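Local coordinates for protein putative fimbrial subunit (Corynebacterium diphtheriae, PDB 4HSQ) that probably polymerises as the major pilin into the shaft of a surface pilus that serves cell adhesion, this piece comprising its second and third domains, at residues 59-63 against 64-68; 93-96 against 97-101; 234-237 against 238-242. All blocks are in the same frame, centred on the assembly; numbering follows the deposited sequence.

Interaction 1 (59-63 against 64-68); sequences VKAGD and TVLGT
Val59 and Leu66 meet at the open end of a tight hairpin, CG1 of the valine lying 3.7 Å from CD1 of the leucine as the two branched chains pass at a slant. Putting CG1 opposite the backbone N (chi1 -175°) brings that methyl to the leucine, and both residues are buried, as suits two wholly apolar side chains. Beside them Leu66 N gives a short, fairly straight hydrogen bond to Val59 O (2.7 Å, 160° at the hydrogen), and a water accepts from Val59 N while donating to Leu66 O. On the other face of the strands, CG of Lys60 rests 3.8 Å from CG2 of Val65, so an aliphatic stem pairs with a valine methyl near solvent. Nearer the turn, Ala61 and Thr64 exchange backbone hydrogen bonds. Ala61 N, 2.9 Å from Thr64 O, lies in the plane of that carbonyl, whereas the return donor, Thr64 N, sits 44° above the plane of the Ala61 carbonyl. Gly62 turns the chain with a positive phi, which glycine adopts readily. Small Ala61 also packs on Met101 of strand 100-109, next to which strand 51-61 runs. The whole is a beta hairpin with a two-residue loop, Gly62 and Asp63, in a type II' turn from Ala61 to Thr64, at the edge of an antiparallel sheet in the pilin's adhesin-like N2 domain.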
loop_
_atom_site.group_PDB
_atom_site.type_symbol
_atom_site.label_atom_id
_atom_site.label_comp_id
_atom_site.label_asym_id
_atom_site.label_seq_id
_atom_site.Cartn_x
_atom_site.Cartn_y
_atom_site.Cartn_z
ATOM N N VAL A 59 5.011 19.223 6.746
ATOM C CA VAL A 59 3.896 20.124 7.033
ATOM C C VAL A 59 4.292 21.458 6.399
ATOM O O VAL A 59 5.358 21.982 6.720
ATOM C CB VAL A 59 3.507 20.284 8.527
ATOM C CG1 VAL A 59 2.272 21.154 8.640
ATOM C CG2 VAL A 59 3.242 18.932 9.187
ATOM N N LYS A 60 3.477 21.973 5.476
ATOM C CA LYS A 60 3.765 23.240 4.794
ATOM C C LYS A 60 2.603 24.214 4.888
ATOM O O LYS A 60 1.449 23.802 4.775
ATOM C CB LYS A 60 4.027 22.986 3.296
ATOM C CG LYS A 60 5.451 22.680 2.909
ATOM C CD LYS A 60 5.543 22.449 1.398
ATOM C CE LYS A 60 6.052 23.641 0.632
ATOM N NZ LYS A 60 6.291 23.308 -0.796
ATOM N N ALA A 61 2.913 25.501 5.039
ATOM C CA ALA A 61 1.941 26.610 4.982
ATOM C C ALA A 61 2.428 27.466 3.821
ATOM O O ALA A 61 3.458 28.137 3.960
ATOM C CB ALA A 61 1.908 27.389 6.294
ATOM N N GLY A 62 1.809 27.287 2.653
ATOM C CA GLY A 62 2.251 27.926 1.418
ATOM C C GLY A 62 3.582 27.312 1.025
ATOM O O GLY A 62 3.681 26.091 0.853
ATOM N N ASP A 63 4.631 28.131 0.971
ATOM C CA ASP A 63 5.980 27.645 0.679
ATOM C C ASP A 63 6.778 27.446 1.957
ATOM O O ASP A 63 7.902 26.958 1.887
ATOM C CB ASP A 63 6.713 28.621 -0.264
ATOM C CG ASP A 63 6.164 28.585 -1.676
ATOM O OD1 ASP A 63 6.129 27.478 -2.276
ATOM O OD2 ASP A 63 5.756 29.652 -2.178
ATOM N N THR A 64 6.216 27.829 3.127
ATOM C CA THR A 64 6.927 27.679 4.394
ATOM C C THR A 64 6.875 26.218 4.868
ATOM O O THR A 64 5.799 25.715 5.170
ATOM C CB THR A 64 6.342 28.623 5.467
ATOM O OG1 THR A 64 6.261 29.939 4.942
ATOM C CG2 THR A 64 7.132 28.610 6.771
ATOM N N VAL A 65 8.038 25.592 5.032
ATOM C CA VAL A 65 8.113 24.235 5.554
ATOM C C VAL A 65 8.127 24.348 7.074
ATOM O O VAL A 65 9.038 24.953 7.632
ATOM C CB VAL A 65 9.321 23.450 4.992
ATOM C CG1 VAL A 65 9.443 22.088 5.666
ATOM C CG2 VAL A 65 9.203 23.296 3.471
ATOM N N LEU A 66 7.112 23.778 7.747
ATOM C CA LEU A 66 7.039 23.870 9.210
ATOM C C LEU A 66 8.003 22.910 9.883
ATOM O O LEU A 66 8.389 21.905 9.286
ATOM C CB LEU A 66 5.597 23.613 9.716
ATOM C CG LEU A 66 4.490 24.577 9.279
ATOM C CD1 LEU A 66 3.253 24.413 10.148
ATOM C CD2 LEU A 66 4.936 26.033 9.328
ATOM N N GLY A 67 8.423 23.253 11.094
ATOM C CA GLY A 67 9.281 22.400 11.904
ATOM C C GLY A 67 8.454 21.639 12.927
ATOM O O GLY A 67 7.266 21.919 13.096
ATOM N N THR A 68 9.069 20.696 13.653
ATOM C CA THR A 68 8.330 19.903 14.651
ATOM C C THR A 68 7.830 20.735 15.848
ATOM O O THR A 68 6.916 20.286 16.509
ATOM C CB THR A 68 9.141 18.702 15.117
ATOM O OG1 THR A 68 10.304 19.202 15.778
ATOM C CG2 THR A 68 9.494 17.751 13.957
HETATM O O HOH W 1 7.787 19.768 7.823
HETATM O O HOH W 2 10.474 26.791 4.153
#

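Interaction 2 (93-96 against 97-101); sequences KKVK and SGDKM
Lys96 to Asp99 form a type II beta turn, in which Asp99 N gives a 3.0 Å hydrogen bond to Lys96 O and the chain swings from the loop after helix 89-93 into strand 100-109. Gly98 occupies the third position of this turn with a positive phi, where a residue without a side chain is well suited. Asp99 then closes the turn a second time: its OD2 accepts from Lys96 N at 2.8 Å, with an N-H...O angle of 162°. The donor comes from above the carboxylate, 66° out of its plane. Thus one residue ties both the NH and the C=O of Lys96, through its carboxylate and its backbone NH respectively. The side chains of Lys96 and Asp99 run alongside each other in the same direction, CB of Lys96 standing 3.5 Å from OD2 of Asp99; bends at chi2 and chi4 carry the ammonium group away, so the charged ends do not touch, though their opposite charges may still attract weakly. A long, flexible lysine fits this exposed place. Ser97, also exposed at the corner, sends its OG to the backbone N of Trp32. On the inner side the chemistry changes to apolar packing, with Val95 and Met101 buried among Ala61, Leu87 and neighbouring side chains. Met101, here selenomethionine, folds back through bends at chi2 and chi3 and crosses Val95 at about a right angle, its SE lying 3.8 Å from CG1 of the valine.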
loop_
_atom_site.group_PDB
_atom_site.type_symbol
_atom_site.label_atom_id
_atom_site.label_comp_id
_atom_site.label_asym_id
_atom_site.label_seq_id
_atom_site.Cartn_x
_atom_site.Cartn_y
_atom_site.Cartn_z
ATOM N N LYS A 93 1.450 31.032 13.904
ATOM C CA LYS A 93 2.092 32.317 13.593
ATOM C C LYS A 93 2.721 32.317 12.192
ATOM O O LYS A 93 2.835 33.376 11.581
ATOM C CB LYS A 93 3.186 32.640 14.623
ATOM C CG LYS A 93 2.681 33.126 15.968
ATOM C CD LYS A 93 3.856 33.507 16.881
ATOM C CE LYS A 93 3.466 33.633 18.339
ATOM N NZ LYS A 93 3.296 32.305 18.998
ATOM N N LYS A 94 3.155 31.144 11.696
ATOM C CA LYS A 94 3.799 31.033 10.390
ATOM C C LYS A 94 2.775 30.928 9.260
ATOM O O LYS A 94 3.156 30.969 8.087
ATOM C CB LYS A 94 4.751 29.818 10.353
ATOM C CG LYS A 94 5.918 29.916 11.315
ATOM C CD LYS A 94 6.923 28.801 11.064
ATOM C CE LYS A 94 8.029 28.809 12.088
ATOM N NZ LYS A 94 8.921 27.624 11.926
ATOM N N VAL A 95 1.485 30.783 9.594
ATOM C CA VAL A 95 0.445 30.634 8.565
ATOM C C VAL A 95 0.001 32.005 8.080
ATOM O O VAL A 95 -0.363 32.851 8.891
ATOM C CB VAL A 95 -0.763 29.772 9.031
ATOM C CG1 VAL A 95 -1.759 29.543 7.882
ATOM C CG2 VAL A 95 -0.288 28.433 9.602
ATOM N N LYS A 96 0.039 32.215 6.754
ATOM C CA LYS A 96 -0.391 33.481 6.143
ATOM C C LYS A 96 -1.807 33.303 5.621
ATOM O O LYS A 96 -2.187 32.199 5.253
ATOM C CB LYS A 96 0.566 33.963 5.029
ATOM C CG LYS A 96 2.074 33.931 5.364
ATOM C CD LYS A 96 2.541 35.077 6.263
ATOM C CE LYS A 96 3.865 34.783 6.939
ATOM N NZ LYS A 96 3.714 34.623 8.415
ATOM N N SER A 97 -2.603 34.373 5.643
ATOM C CA SER A 97 -4.003 34.380 5.192
ATOM C C SER A 97 -4.178 33.687 3.833
ATOM O O SER A 97 -3.441 33.982 2.890
ATOM C CB SER A 97 -4.522 35.814 5.125
ATOM O OG SER A 97 -5.733 35.872 4.396
ATOM N N GLY A 98 -5.087 32.715 3.789
ATOM C CA GLY A 98 -5.392 31.929 2.593
ATOM C C GLY A 98 -4.316 30.962 2.107
ATOM O O GLY A 98 -4.416 30.457 0.989
ATOM N N ASP A 99 -3.279 30.705 2.916
ATOM C CA ASP A 99 -2.184 29.786 2.548
ATOM C C ASP A 99 -2.673 28.391 2.175
ATOM O O ASP A 99 -3.603 27.884 2.784
ATOM C CB ASP A 99 -1.207 29.616 3.714
ATOM C CG ASP A 99 0.012 30.503 3.666
ATOM O OD1 ASP A 99 0.201 31.204 2.636
ATOM O OD2 ASP A 99 0.803 30.473 4.639
ATOM N N LYS A 100 -2.012 27.768 1.206
ATOM C CA LYS A 100 -2.291 26.389 0.871
ATOM C C LYS A 100 -1.543 25.536 1.897
ATOM O O LYS A 100 -0.309 25.615 1.989
ATOM C CB LYS A 100 -1.882 26.059 -0.568
ATOM C CG LYS A 100 -1.990 24.558 -0.951
ATOM C CD LYS A 100 -3.392 23.947 -0.837
ATOM C CE LYS A 100 -4.271 24.215 -2.041
ATOM N NZ LYS A 100 -5.633 23.641 -1.866
HETATM N N MSE A 101 -2.298 24.824 2.730
HETATM C CA MSE A 101 -1.770 23.948 3.775
HETATM C C MSE A 101 -1.501 22.582 3.177
HETATM O O MSE A 101 -2.305 22.075 2.379
HETATM C CB MSE A 101 -2.763 23.814 4.946
HETATM C CG MSE A 101 -3.224 25.146 5.498
HETATM SE SE MSE A 101 -1.736 26.196 6.112
HETATM C CE MSE A 101 -0.994 25.016 7.482
#

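Interaction 3 (234-237 against 238-242); sequences YALP and DPNVT
Leu236 and Asn240 slant across one another over the bend between them, the branch CD2 of the leucine lying 4.1 Å from the amide nitrogen ND2 of the asparagine. Leucine CG stands opposite its backbone N (chi1 -168°), which brings the branched end nearer the asparagine. Asn240 CB approaches the carbonyl oxygen of Pro237 at 3.3 Å, a close packing contact, while its amide goes on to Glu227, where ND2 donates to the backbone O. An asparagine suits this spot because a short amide can bond to the neighbouring strand's backbone while its stem packs against the bend. The Pro237 ring turns its CB to within 3.5 Å of the carbonyl O of Pro239, and packs on Glu227 and Asn271. Two prolines limit the backbone freedom of the bend. Asp238 is exposed, in keeping with its charge. The connection leads from strand 222-229 into its antiparallel neighbour 241-244, an outer strand of a four-stranded sheet in the prealbumin-like domain, probably the CnaB-type fold of Gram-positive pilins. Its bend, from Pro237 to Asn240, is a type VIb beta turn, with Pro239 in the third position after a cis peptide bond.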
loop_
_atom_site.group_PDB
_atom_site.type_symbol
_atom_site.label_atom_id
_atom_site.label_comp_id
_atom_site.label_asym_id
_atom_site.label_seq_id
_atom_site.Cartn_x
_atom_site.Cartn_y
_atom_site.Cartn_z
ATOM N N TYR A 234 12.662 -33.706 -8.250
ATOM C CA TYR A 234 12.072 -33.034 -9.393
ATOM C C TYR A 234 13.114 -32.204 -10.096
ATOM O O TYR A 234 14.039 -31.696 -9.459
ATOM C CB TYR A 234 10.866 -32.175 -8.965
ATOM C CG TYR A 234 9.683 -33.038 -8.595
ATOM C CD1 TYR A 234 8.664 -33.284 -9.508
ATOM C CD2 TYR A 234 9.617 -33.667 -7.356
ATOM C CE1 TYR A 234 7.625 -34.159 -9.212
ATOM C CE2 TYR A 234 8.596 -34.565 -7.056
ATOM C CZ TYR A 234 7.595 -34.796 -7.982
ATOM O OH TYR A 234 6.553 -35.624 -7.653
ATOM N N ALA A 235 13.004 -32.127 -11.423
ATOM C CA ALA A 235 13.892 -31.309 -12.241
ATOM C C ALA A 235 13.412 -29.865 -12.160
ATOM O O ALA A 235 12.219 -29.641 -12.001
ATOM C CB ALA A 235 13.849 -31.789 -13.682
ATOM N N LEU A 236 14.317 -28.902 -12.277
ATOM C CA LEU A 236 13.923 -27.493 -12.281
ATOM C C LEU A 236 13.201 -27.212 -13.611
ATOM O O LEU A 236 13.781 -27.510 -14.654
ATOM C CB LEU A 236 15.173 -26.606 -12.108
ATOM C CG LEU A 236 14.926 -25.122 -11.803
ATOM C CD1 LEU A 236 14.364 -24.935 -10.398
ATOM C CD2 LEU A 236 16.217 -24.319 -11.950
ATOM N N PRO A 237 11.933 -26.747 -13.636
ATOM C CA PRO A 237 11.271 -26.519 -14.936
ATOM C C PRO A 237 12.029 -25.546 -15.840
ATOM O O PRO A 237 12.833 -24.739 -15.369
ATOM C CB PRO A 237 9.904 -25.921 -14.554
ATOM C CG PRO A 237 9.680 -26.312 -13.146
ATOM C CD PRO A 237 11.047 -26.373 -12.508
ATOM N N ASP A 238 11.801 -25.674 -17.139
ATOM C CA ASP A 238 12.343 -24.775 -18.150
ATOM C C ASP A 238 11.175 -24.444 -19.079
ATOM O O ASP A 238 10.693 -25.324 -19.786
ATOM C CB ASP A 238 13.572 -25.355 -18.878
ATOM C CG ASP A 238 14.255 -24.392 -19.840
ATOM O OD1 ASP A 238 13.998 -23.164 -19.749
ATOM O OD2 ASP A 238 15.059 -24.859 -20.675
ATOM N N PRO A 239 10.578 -23.241 -18.971
ATOM C CA PRO A 239 11.014 -22.073 -18.183
ATOM C C PRO A 239 10.739 -22.207 -16.686
ATOM O O PRO A 239 9.812 -22.913 -16.282
ATOM C CB PRO A 239 10.182 -20.934 -18.790
ATOM C CG PRO A 239 8.920 -21.610 -19.234
ATOM C CD PRO A 239 9.409 -22.907 -19.812
ATOM N N ASN A 240 11.570 -21.548 -15.874
ATOM C CA ASN A 240 11.405 -21.535 -14.420
ATOM C C ASN A 240 10.837 -20.168 -13.973
ATOM O O ASN A 240 10.779 -19.894 -12.780
ATOM C CB ASN A 240 12.723 -21.876 -13.704
ATOM C CG ASN A 240 13.794 -20.826 -13.818
ATOM O OD1 ASN A 240 13.941 -20.162 -14.845
ATOM N ND2 ASN A 240 14.569 -20.652 -12.746
ATOM N N VAL A 241 10.340 -19.361 -14.925
ATOM C CA VAL A 241 9.739 -18.053 -14.633
ATOM C C VAL A 241 8.264 -18.089 -15.047
ATOM O O VAL A 241 7.933 -18.449 -16.176
ATOM C CB VAL A 241 10.479 -16.832 -15.256
ATOM C CG1 VAL A 241 9.695 -15.534 -15.000
ATOM C CG2 VAL A 241 11.911 -16.696 -14.713
ATOM N N THR A 242 7.391 -17.763 -14.113
ATOM C CA THR A 242 5.940 -17.721 -14.304
ATOM C C THR A 242 5.479 -16.281 -14.136
ATOM O O THR A 242 5.719 -15.697 -13.086
ATOM C CB THR A 242 5.243 -18.623 -13.255
ATOM O OG1 THR A 242 5.673 -19.969 -13.404
ATOM C CG2 THR A 242 3.707 -18.544 -13.315
#

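How the interactions relate
Interactions 1 and 2 belong to one end of the elongated chain and to the same antiparallel sheet, where strands 51-61 and 100-109 are neighbours. Their centres are about 9 Å apart and they touch directly: Gly62 N probably bonds to Lys100 O at 2.8 Å, and Leu66 packs against Lys94. Each is partly buried, but interaction 1 rests on paired strand backbones, while interaction 2 adds a carboxylate to its turn. Interaction 3 lies in the other domain, its centre 54 to 60 Å from theirs. A surface contact, it is shaped by packing and by a cis-proline turn, and the amide of Asn240 bonds to an adjacent strand.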